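Trilobed Protease (Pyrococcus furiosus, PDB 2GOP) probably cleaves peptides as a protease, of which this chain is the beta-propeller domain, with an open Velcro topology. Local coordinates at residues W200-W205 and V217-V222; K245-D250 and I257-D262. All coordinates share one frame; numbering follows the deposited sequence.

How the interactions relate
Seven four-stranded antiparallel blades follow one another round this propeller, and both contacts lie where one blade hands over to the next. From the N terminus, interaction 1 comes first: strand 200-206, third in its blade, meets residues 217-222, closing the hairpin excursion through outer strand 209-217 and joining that blade to the first strand of the next. Interaction 2 lies at the next such step, where strand 245-249 meets only the linking loop 257-262 that leaves outer strand 254-256 and leads to strand 264-271. The two loops run in series, neither nesting nor crossing. Their centres lie about 16 Å apart, their nearest atoms about 5 Å, and both reach the blade of residues 219-256.

Interaction 1: W200-W205 and V217-V222; sequences WDIYIW and VSFYAV
Val217 pairs with Trp200 through two backbone hydrogen bonds, Trp200 N to Val217 O at 2.7 Å and Val217 N to Trp200 O at 2.8 Å, as the hydrogen-bonded antiparallel pair that ends strand 209-217. Its CG2 branch turns toward Ile202, whose side chain crosses it at about a right angle, and stops 3.9 Å from Ile202 CD1. Ser218 then turns the chain out of the sheet, its OG bonded to Lys234 O in the following blade, while its carbonyl carbon lies at the edge of the Trp200 indole. This is the handover of a beta-propeller: the outer strand of one four-stranded blade ends, and after a single linking residue the first strand of the next begins. The new strand is no longer paired with 200-205; the axes of the two short strand segments come no nearer than 7.1 Å, with their N-to-C directions 39° apart. Phe219 points its CB away from Trp200 and Ile202, yet its carbonyl oxygen is wedged between Trp200 CD1 at 3.5 Å and Ile202 CD1, and has no hydrogen-bonding partner in the model although buried. Ile202 gets there because CD1 is stretched out anti (chi2 167°). Tyr220 lies side by side with Trp200, both pointing the same way. Its CB sits over the indole's five-membered ring, 4.2 Å from the centroid in a CH-pi contact, and Tyr220 CD2 comes over the same ring system 3.6 Å from Trp200 NE1; the two aromatic planes meet obliquely, at 53°. Ala221 sends its backbone N-H to Asn186 OD1 on strand 182-188, and Ile202 CD1 lies close by that nitrogen.

Interaction 2: K245-D250 and I257-D262; sequences KLYIYD and ILDEVD
Leu246 and Leu258 lie side by side and point the same way, Leu246 CD1 touching Leu258 CD1 at 3.8 Å. Both then press on Phe277 and Val265 of the following blade. One residue back in the loop, Ile257 lays its CG1 against Leu246 CB; with chi1 at 62° that branch stands between the backbone N and the carbonyl carbon, leaving CG2 to meet Ile248. Those two isoleucines cross at about a right angle, Ile248 CD1 to Ile257 CG2 4.0 Å, and both rest on Val275.

Lys245 also reaches for the loop, by its long chain. This bends once, at chi2 (-78°), and then runs extended to the loop, where NZ donates to Leu258 O over 3.0 Å. That carbonyl also takes Val261 N, the bond of a type I turn from Leu258 to Val261, and the two donors reach it from opposite faces of its plane. The ammonium thus ties down the start of the turn, with the carboxylates of Asp259 and Asp262 close enough that they may add some electrostatic attraction, though not in contact.

Tyr247 and Asp259 cross at about a right angle, ring and carboxylate planes 53° apart, with Asp259 OD1 3.9 Å from Tyr247 CE2. A water over one face of the Tyr247 ring, toward its rim, joins the segments: it donates to Leu246 O and to Asp259 OD1 (2.6 Å), and accepts from Leu258 N. Leu246 O is therefore gripped twice, since Ile257 N also donates to it, at 3.1 Å. The leucine and isoleucine contacts, the Lys245 bond and the water all lie at the interblade linker of a beta-propeller, where the chain leaves one blade's outer strand to start the next.

Interaction 1: W200-W205 and V217-V222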
ATOM      1  N   TRP A 200      -2.632 -14.060  -3.415  1.00 37.46           N
ATOM      2  CA  TRP A 200      -1.571 -14.715  -2.678  1.00 39.48           C
ATOM      3  C   TRP A 200      -1.696 -16.217  -2.784  1.00 36.97           C
ATOM      4  O   TRP A 200      -2.797 -16.744  -2.919  1.00 35.43           O
ATOM      5  CB  TRP A 200      -1.662 -14.316  -1.209  1.00 41.10           C
ATOM      6  CG  TRP A 200      -1.671 -12.848  -1.061  1.00 42.77           C
ATOM      7  CD1 TRP A 200      -2.755 -12.011  -1.152  1.00 43.41           C
ATOM      8  CD2 TRP A 200      -0.542 -12.027  -0.856  1.00 38.79           C
ATOM      9  NE1 TRP A 200      -2.354 -10.715  -0.990  1.00 45.41           N
ATOM     10  CE2 TRP A 200      -0.996 -10.698  -0.803  1.00 42.14           C
ATOM     11  CE3 TRP A 200       0.818 -12.285  -0.692  1.00 41.38           C
ATOM     12  CZ2 TRP A 200      -0.138  -9.630  -0.599  1.00 44.88           C
ATOM     13  CZ3 TRP A 200       1.672 -11.228  -0.492  1.00 45.42           C
ATOM     14  CH2 TRP A 200       1.197  -9.915  -0.444  1.00 46.11           C
ATOM     15  N   ASP A 201      -0.551 -16.890  -2.753  1.00 34.76           N
ATOM     16  CA  ASP A 201      -0.484 -18.304  -2.405  1.00 35.97           C
ATOM     17  C   ASP A 201       0.027 -18.368  -0.972  1.00 34.78           C
ATOM     18  O   ASP A 201       0.873 -17.571  -0.584  1.00 38.58           O
ATOM     19  CB  ASP A 201       0.470 -19.055  -3.328  1.00 36.57           C
ATOM     20  CG  ASP A 201       0.023 -19.038  -4.776  1.00 38.81           C
ATOM     21  OD1 ASP A 201      -1.194 -18.944  -5.035  1.00 37.87           O
ATOM     22  OD2 ASP A 201       0.901 -19.119  -5.653  1.00 41.16           O
ATOM     23  N   ILE A 202      -0.509 -19.284  -0.179  1.00 35.69           N
ATOM     24  CA  ILE A 202      -0.089 -19.426   1.223  1.00 35.83           C
ATOM     25  C   ILE A 202       0.346 -20.861   1.481  1.00 36.07           C
ATOM     26  O   ILE A 202      -0.418 -21.799   1.251  1.00 36.18           O
ATOM     27  CB  ILE A 202      -1.198 -19.063   2.216  1.00 35.15           C
ATOM     28  CG1 ILE A 202      -1.715 -17.639   1.954  1.00 36.56           C
ATOM     29  CG2 ILE A 202      -0.679 -19.218   3.668  1.00 33.82           C
ATOM     30  CD1 ILE A 202      -3.010 -17.310   2.676  1.00 29.40           C
ATOM     31  N   TYR A 203       1.581 -21.006   1.959  1.00 39.30           N
ATOM     32  CA  TYR A 203       2.188 -22.300   2.240  1.00 37.50           C
ATOM     33  C   TYR A 203       2.395 -22.450   3.726  1.00 37.45           C
ATOM     34  O   TYR A 203       2.399 -21.470   4.467  1.00 36.20           O
ATOM     35  CB  TYR A 203       3.553 -22.407   1.560  1.00 38.02           C
ATOM     36  CG  TYR A 203       3.496 -22.295   0.062  1.00 36.71           C
ATOM     37  CD1 TYR A 203       3.490 -21.052  -0.564  1.00 36.81           C
ATOM     38  CD2 TYR A 203       3.462 -23.433  -0.732  1.00 38.03           C
ATOM     39  CE1 TYR A 203       3.426 -20.952  -1.955  1.00 41.20           C
ATOM     40  CE2 TYR A 203       3.415 -23.350  -2.114  1.00 38.39           C
ATOM     41  CZ  TYR A 203       3.397 -22.110  -2.721  1.00 40.58           C
ATOM     42  OH  TYR A 203       3.353 -22.042  -4.089  1.00 43.72           O
ATOM     43  N   ILE A 204       2.575 -23.686   4.162  1.00 37.19           N
ATOM     44  CA  ILE A 204       3.069 -23.946   5.501  1.00 39.93           C
ATOM     45  C   ILE A 204       4.397 -24.709   5.377  1.00 38.66           C
ATOM     46  O   ILE A 204       4.516 -25.656   4.592  1.00 37.00           O
ATOM     47  CB  ILE A 204       2.012 -24.662   6.397  1.00 42.00           C
ATOM     48  CG1 ILE A 204       2.455 -24.612   7.870  1.00 47.26           C
ATOM     49  CG2 ILE A 204       1.764 -26.099   5.913  1.00 42.84           C
ATOM     50  CD1 ILE A 204       1.305 -24.487   8.879  1.00 40.07           C
ATOM     51  N   TRP A 205       5.383 -24.269   6.152  1.00 37.68           N
ATOM     52  CA  TRP A 205       6.769 -24.621   5.945  1.00 38.27           C
ATOM     53  C   TRP A 205       7.353 -25.228   7.215  1.00 39.41           C
ATOM     54  O   TRP A 205       7.125 -24.721   8.314  1.00 38.58           O
ATOM     55  CB  TRP A 205       7.542 -23.350   5.564  1.00 40.29           C
ATOM     56  CG  TRP A 205       8.931 -23.574   5.008  1.00 41.45           C
ATOM     57  CD1 TRP A 205       9.289 -23.596   3.687  1.00 41.37           C
ATOM     58  CD2 TRP A 205      10.142 -23.771   5.754  1.00 42.32           C
ATOM     59  NE1 TRP A 205      10.642 -23.804   3.568  1.00 44.13           N
ATOM     60  CE2 TRP A 205      11.189 -23.922   4.818  1.00 39.68           C
ATOM     61  CE3 TRP A 205      10.441 -23.851   7.118  1.00 43.26           C
ATOM     62  CZ2 TRP A 205      12.515 -24.138   5.201  1.00 43.62           C
ATOM     63  CZ3 TRP A 205      11.758 -24.070   7.503  1.00 43.49           C
ATOM     64  CH2 TRP A 205      12.781 -24.206   6.546  1.00 42.82           C
ATOM     65  N   VAL A 217      -5.567 -16.638  -3.460  1.00 39.25           N
ATOM     66  CA  VAL A 217      -6.583 -16.111  -2.573  1.00 37.54           C
ATOM     67  C   VAL A 217      -6.273 -14.636  -2.368  1.00 38.12           C
ATOM     68  O   VAL A 217      -5.121 -14.221  -2.465  1.00 38.60           O
ATOM     69  CB  VAL A 217      -6.604 -16.882  -1.229  1.00 38.17           C
ATOM     70  CG1 VAL A 217      -7.130 -18.315  -1.446  1.00 34.81           C
ATOM     71  CG2 VAL A 217      -5.208 -16.898  -0.568  1.00 33.73           C
ATOM     72  N   SER A 218      -7.298 -13.841  -2.100  1.00 37.94           N
ATOM     73  CA  SER A 218      -7.133 -12.404  -1.912  1.00 38.32           C
ATOM     74  C   SER A 218      -6.909 -12.028  -0.443  1.00 37.31           C
ATOM     75  O   SER A 218      -7.277 -10.944  -0.007  1.00 39.31           O
ATOM     76  CB  SER A 218      -8.344 -11.661  -2.481  1.00 40.54           C
ATOM     77  OG  SER A 218      -9.550 -12.288  -2.080  1.00 47.67           O
ATOM     78  N   PHE A 219      -6.282 -12.910   0.318  1.00 36.71           N
ATOM     79  CA  PHE A 219      -5.913 -12.584   1.696  1.00 36.01           C
ATOM     80  C   PHE A 219      -4.600 -13.237   2.034  1.00 36.06           C
ATOM     81  O   PHE A 219      -4.105 -14.061   1.286  1.00 35.09           O
ATOM     82  CB  PHE A 219      -7.003 -13.017   2.688  1.00 36.59           C
ATOM     83  CG  PHE A 219      -7.505 -14.421   2.468  1.00 37.99           C
ATOM     84  CD1 PHE A 219      -6.722 -15.523   2.810  1.00 38.28           C
ATOM     85  CD2 PHE A 219      -8.767 -14.644   1.909  1.00 39.53           C
ATOM     86  CE1 PHE A 219      -7.183 -16.823   2.587  1.00 38.35           C
ATOM     87  CE2 PHE A 219      -9.233 -15.928   1.691  1.00 35.96           C
ATOM     88  CZ  PHE A 219      -8.437 -17.021   2.023  1.00 38.74           C
ATOM     89  N   TYR A 220      -4.032 -12.848   3.169  1.00 36.24           N
ATOM     90  CA  TYR A 220      -2.788 -13.416   3.616  1.00 35.15           C
ATOM     91  C   TYR A 220      -2.785 -13.509   5.142  1.00 36.16           C
ATOM     92  O   TYR A 220      -3.541 -12.822   5.821  1.00 35.53           O
ATOM     93  CB  TYR A 220      -1.613 -12.599   3.075  1.00 37.34           C
ATOM     94  CG  TYR A 220      -1.648 -11.154   3.443  1.00 35.88           C
ATOM     95  CD1 TYR A 220      -1.063 -10.709   4.625  1.00 38.05           C
ATOM     96  CD2 TYR A 220      -2.262 -10.219   2.610  1.00 36.58           C
ATOM     97  CE1 TYR A 220      -1.096  -9.358   4.977  1.00 37.21           C
ATOM     98  CE2 TYR A 220      -2.303  -8.882   2.950  1.00 37.85           C
ATOM     99  CZ  TYR A 220      -1.716  -8.456   4.136  1.00 39.17           C
ATOM    100  OH  TYR A 220      -1.741  -7.126   4.477  1.00 40.88           O
ATOM    101  N   ALA A 221      -1.965 -14.412   5.661  1.00 36.00           N
ATOM    102  CA  ALA A 221      -1.941 -14.721   7.080  1.00 34.19           C
ATOM    103  C   ALA A 221      -1.197 -13.629   7.837  1.00 33.50           C
ATOM    104  O   ALA A 221      -0.075 -13.262   7.460  1.00 32.87           O
ATOM    105  CB  ALA A 221      -1.270 -16.109   7.298  1.00 32.99           C
ATOM    106  N   VAL A 222      -1.824 -13.104   8.891  1.00 35.12           N
ATOM    107  CA  VAL A 222      -1.215 -12.043   9.697  1.00 33.87           C
ATOM    108  C   VAL A 222      -0.879 -12.456  11.129  1.00 35.24           C
ATOM    109  O   VAL A 222      -0.083 -11.785  11.766  1.00 33.83           O
ATOM    110  CB  VAL A 222      -2.077 -10.754   9.729  1.00 36.18           C
ATOM    111  CG1 VAL A 222      -2.070 -10.077   8.360  1.00 34.68           C
ATOM    112  CG2 VAL A 222      -3.512 -11.054  10.207  1.00 29.76           C
TER

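Interaction 2: K245-D250 and I257-D262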
ATOM      1  N   LYS A 245     -10.571  -7.012   5.206  1.00 41.24           N
ATOM      2  CA  LYS A 245     -11.421  -7.699   6.159  1.00 42.06           C
ATOM      3  C   LYS A 245     -10.583  -8.693   6.945  1.00 41.03           C
ATOM      4  O   LYS A 245      -9.414  -8.934   6.622  1.00 39.48           O
ATOM      5  CB  LYS A 245     -12.510  -8.469   5.404  1.00 44.24           C
ATOM      6  CG  LYS A 245     -13.489  -7.595   4.621  1.00 47.56           C
ATOM      7  CD  LYS A 245     -14.521  -6.978   5.538  1.00 47.09           C
ATOM      8  CE  LYS A 245     -15.512  -6.177   4.761  1.00 44.86           C
ATOM      9  NZ  LYS A 245     -16.311  -5.329   5.655  1.00 37.59           N
ATOM     10  N   LEU A 246     -11.196  -9.284   7.965  1.00 40.73           N
ATOM     11  CA  LEU A 246     -10.538 -10.284   8.787  1.00 38.42           C
ATOM     12  C   LEU A 246     -11.237 -11.624   8.635  1.00 36.41           C
ATOM     13  O   LEU A 246     -12.472 -11.714   8.593  1.00 30.79           O
ATOM     14  CB  LEU A 246     -10.497  -9.859  10.259  1.00 37.87           C
ATOM     15  CG  LEU A 246      -9.639  -8.631  10.579  1.00 39.50           C
ATOM     16  CD1 LEU A 246      -9.866  -8.172  12.020  1.00 37.63           C
ATOM     17  CD2 LEU A 246      -8.143  -8.903  10.311  1.00 36.57           C
ATOM     18  N   TYR A 247     -10.431 -12.671   8.545  1.00 35.14           N
ATOM     19  CA  TYR A 247     -10.943 -14.024   8.400  1.00 36.65           C
ATOM     20  C   TYR A 247     -10.166 -14.957   9.309  1.00 37.87           C
ATOM     21  O   TYR A 247      -8.975 -14.731   9.598  1.00 34.45           O
ATOM     22  CB  TYR A 247     -10.817 -14.513   6.951  1.00 41.36           C
ATOM     23  CG  TYR A 247     -11.400 -13.576   5.928  1.00 40.39           C
ATOM     24  CD1 TYR A 247     -10.645 -12.528   5.415  1.00 45.11           C
ATOM     25  CD2 TYR A 247     -12.710 -13.724   5.488  1.00 43.96           C
ATOM     26  CE1 TYR A 247     -11.178 -11.652   4.489  1.00 46.05           C
ATOM     27  CE2 TYR A 247     -13.261 -12.855   4.558  1.00 43.34           C
ATOM     28  CZ  TYR A 247     -12.491 -11.820   4.058  1.00 46.53           C
ATOM     29  OH  TYR A 247     -13.027 -10.943   3.141  1.00 43.47           O
ATOM     30  N   ILE A 248     -10.846 -16.006   9.758  1.00 39.48           N
ATOM     31  CA  ILE A 248     -10.234 -17.020  10.594  1.00 38.36           C
ATOM     32  C   ILE A 248     -10.285 -18.356   9.887  1.00 38.25           C
ATOM     33  O   ILE A 248     -11.363 -18.782   9.475  1.00 37.08           O
ATOM     34  CB  ILE A 248     -10.977 -17.174  11.928  1.00 39.77           C
ATOM     35  CG1 ILE A 248     -10.915 -15.884  12.739  1.00 39.96           C
ATOM     36  CG2 ILE A 248     -10.382 -18.345  12.722  1.00 38.39           C
ATOM     37  CD1 ILE A 248     -11.693 -15.974  14.041  1.00 42.42           C
ATOM     38  N   TYR A 249      -9.120 -19.010   9.766  1.00 38.69           N
ATOM     39  CA  TYR A 249      -9.024 -20.393   9.319  1.00 35.63           C
ATOM     40  C   TYR A 249      -8.828 -21.353  10.508  1.00 36.75           C
ATOM     41  O   TYR A 249      -7.852 -21.247  11.267  1.00 36.22           O
ATOM     42  CB  TYR A 249      -7.913 -20.560   8.268  1.00 37.20           C
ATOM     43  CG  TYR A 249      -7.769 -21.990   7.776  1.00 42.30           C
ATOM     44  CD1 TYR A 249      -8.879 -22.684   7.258  1.00 40.99           C
ATOM     45  CD2 TYR A 249      -6.556 -22.666   7.848  1.00 41.25           C
ATOM     46  CE1 TYR A 249      -8.784 -23.993   6.834  1.00 38.27           C
ATOM     47  CE2 TYR A 249      -6.457 -24.007   7.402  1.00 42.62           C
ATOM     48  CZ  TYR A 249      -7.581 -24.647   6.899  1.00 38.51           C
ATOM     49  OH  TYR A 249      -7.531 -25.953   6.466  1.00 41.00           O
ATOM     50  N   ASP A 250      -9.758 -22.299  10.644  1.00 38.45           N
ATOM     51  CA  ASP A 250      -9.816 -23.230  11.787  1.00 39.76           C
ATOM     52  C   ASP A 250      -9.487 -24.692  11.428  1.00 40.32           C
ATOM     53  O   ASP A 250      -9.674 -25.598  12.251  1.00 41.89           O
ATOM     54  CB  ASP A 250     -11.221 -23.187  12.405  1.00 41.55           C
ATOM     55  CG  ASP A 250     -12.326 -23.522  11.398  1.00 42.51           C
ATOM     56  OD1 ASP A 250     -12.045 -23.602  10.166  1.00 37.22           O
ATOM     57  OD2 ASP A 250     -13.483 -23.682  11.845  1.00 39.47           O
ATOM     58  N   ILE A 257     -15.259 -12.433   9.851  1.00 40.67           N
ATOM     59  CA  ILE A 257     -15.788 -11.944  11.115  1.00 39.76           C
ATOM     60  C   ILE A 257     -16.219 -10.467  11.058  1.00 38.74           C
ATOM     61  O   ILE A 257     -16.811  -9.986  11.994  1.00 36.12           O
ATOM     62  CB  ILE A 257     -14.800 -12.158  12.279  1.00 40.32           C
ATOM     63  CG1 ILE A 257     -13.480 -11.389  12.051  1.00 43.39           C
ATOM     64  CG2 ILE A 257     -14.547 -13.651  12.486  1.00 40.79           C
ATOM     65  CD1 ILE A 257     -12.632 -11.208  13.314  1.00 39.19           C
ATOM     66  N   LEU A 258     -15.933  -9.771   9.965  1.00 33.83           N
ATOM     67  CA  LEU A 258     -16.398  -8.389   9.786  1.00 37.40           C
ATOM     68  C   LEU A 258     -17.083  -8.175   8.435  1.00 35.09           C
ATOM     69  O   LEU A 258     -17.071  -7.079   7.918  1.00 39.95           O
ATOM     70  CB  LEU A 258     -15.203  -7.432   9.914  1.00 37.74           C
ATOM     71  CG  LEU A 258     -14.534  -7.350  11.296  1.00 39.75           C
ATOM     72  CD1 LEU A 258     -13.198  -6.606  11.242  1.00 38.75           C
ATOM     73  CD2 LEU A 258     -15.460  -6.714  12.292  1.00 44.12           C
ATOM     74  N   ASP A 259     -17.672  -9.210   7.851  1.00 35.63           N
ATOM     75  CA  ASP A 259     -18.277  -9.050   6.519  1.00 37.22           C
ATOM     76  C   ASP A 259     -19.446  -8.053   6.502  1.00 35.87           C
ATOM     77  O   ASP A 259     -19.683  -7.402   5.488  1.00 39.33           O
ATOM     78  CB  ASP A 259     -18.781 -10.375   5.961  1.00 38.59           C
ATOM     79  CG  ASP A 259     -17.694 -11.373   5.736  1.00 40.62           C
ATOM     80  OD1 ASP A 259     -16.498 -10.996   5.779  1.00 41.25           O
ATOM     81  OD2 ASP A 259     -18.065 -12.560   5.523  1.00 46.34           O
ATOM     82  N   GLU A 260     -20.154  -7.919   7.620  1.00 33.74           N
ATOM     83  CA  GLU A 260     -21.330  -7.050   7.684  1.00 34.25           C
ATOM     84  C   GLU A 260     -20.992  -5.646   8.235  1.00 36.89           C
ATOM     85  O   GLU A 260     -21.895  -4.829   8.430  1.00 36.50           O
ATOM     86  CB  GLU A 260     -22.462  -7.728   8.481  1.00 34.73           C
ATOM     87  CG  GLU A 260     -23.038  -9.005   7.842  1.00 36.76           C
ATOM     88  CD  GLU A 260     -22.071 -10.191   7.847  1.00 41.38           C
ATOM     89  OE1 GLU A 260     -21.418 -10.436   8.878  1.00 37.75           O
ATOM     90  OE2 GLU A 260     -21.973 -10.886   6.817  1.00 40.27           O
ATOM     91  N   VAL A 261     -19.700  -5.361   8.444  1.00 34.96           N
ATOM     92  CA  VAL A 261     -19.250  -4.072   8.971  1.00 35.51           C
ATOM     93  C   VAL A 261     -18.470  -3.333   7.888  1.00 35.77           C
ATOM     94  O   VAL A 261     -17.430  -3.796   7.453  1.00 38.93           O
ATOM     95  CB  VAL A 261     -18.356  -4.258  10.209  1.00 35.04           C
ATOM     96  CG1 VAL A 261     -17.746  -2.946  10.638  1.00 35.99           C
ATOM     97  CG2 VAL A 261     -19.160  -4.906  11.365  1.00 34.62           C
ATOM     98  N   ASP A 262     -18.980  -2.191   7.440  1.00 38.56           N
ATOM     99  CA  ASP A 262     -18.360  -1.473   6.313  1.00 38.31           C
ATOM    100  C   ASP A 262     -17.392  -0.432   6.833  1.00 37.73           C
ATOM    101  O   ASP A 262     -17.659   0.761   6.780  1.00 37.30           O
ATOM    102  CB  ASP A 262     -19.433  -0.833   5.420  1.00 38.70           C
ATOM    103  CG  ASP A 262     -18.846  -0.147   4.187  1.00 39.75           C
ATOM    104  OD1 ASP A 262     -17.691  -0.432   3.815  1.00 38.67           O
ATOM    105  OD2 ASP A 262     -19.542   0.690   3.596  1.00 40.91           O
TER
HETATM  106  O   HOH W   1     -14.628 -10.335   7.532  1.00 43.34           O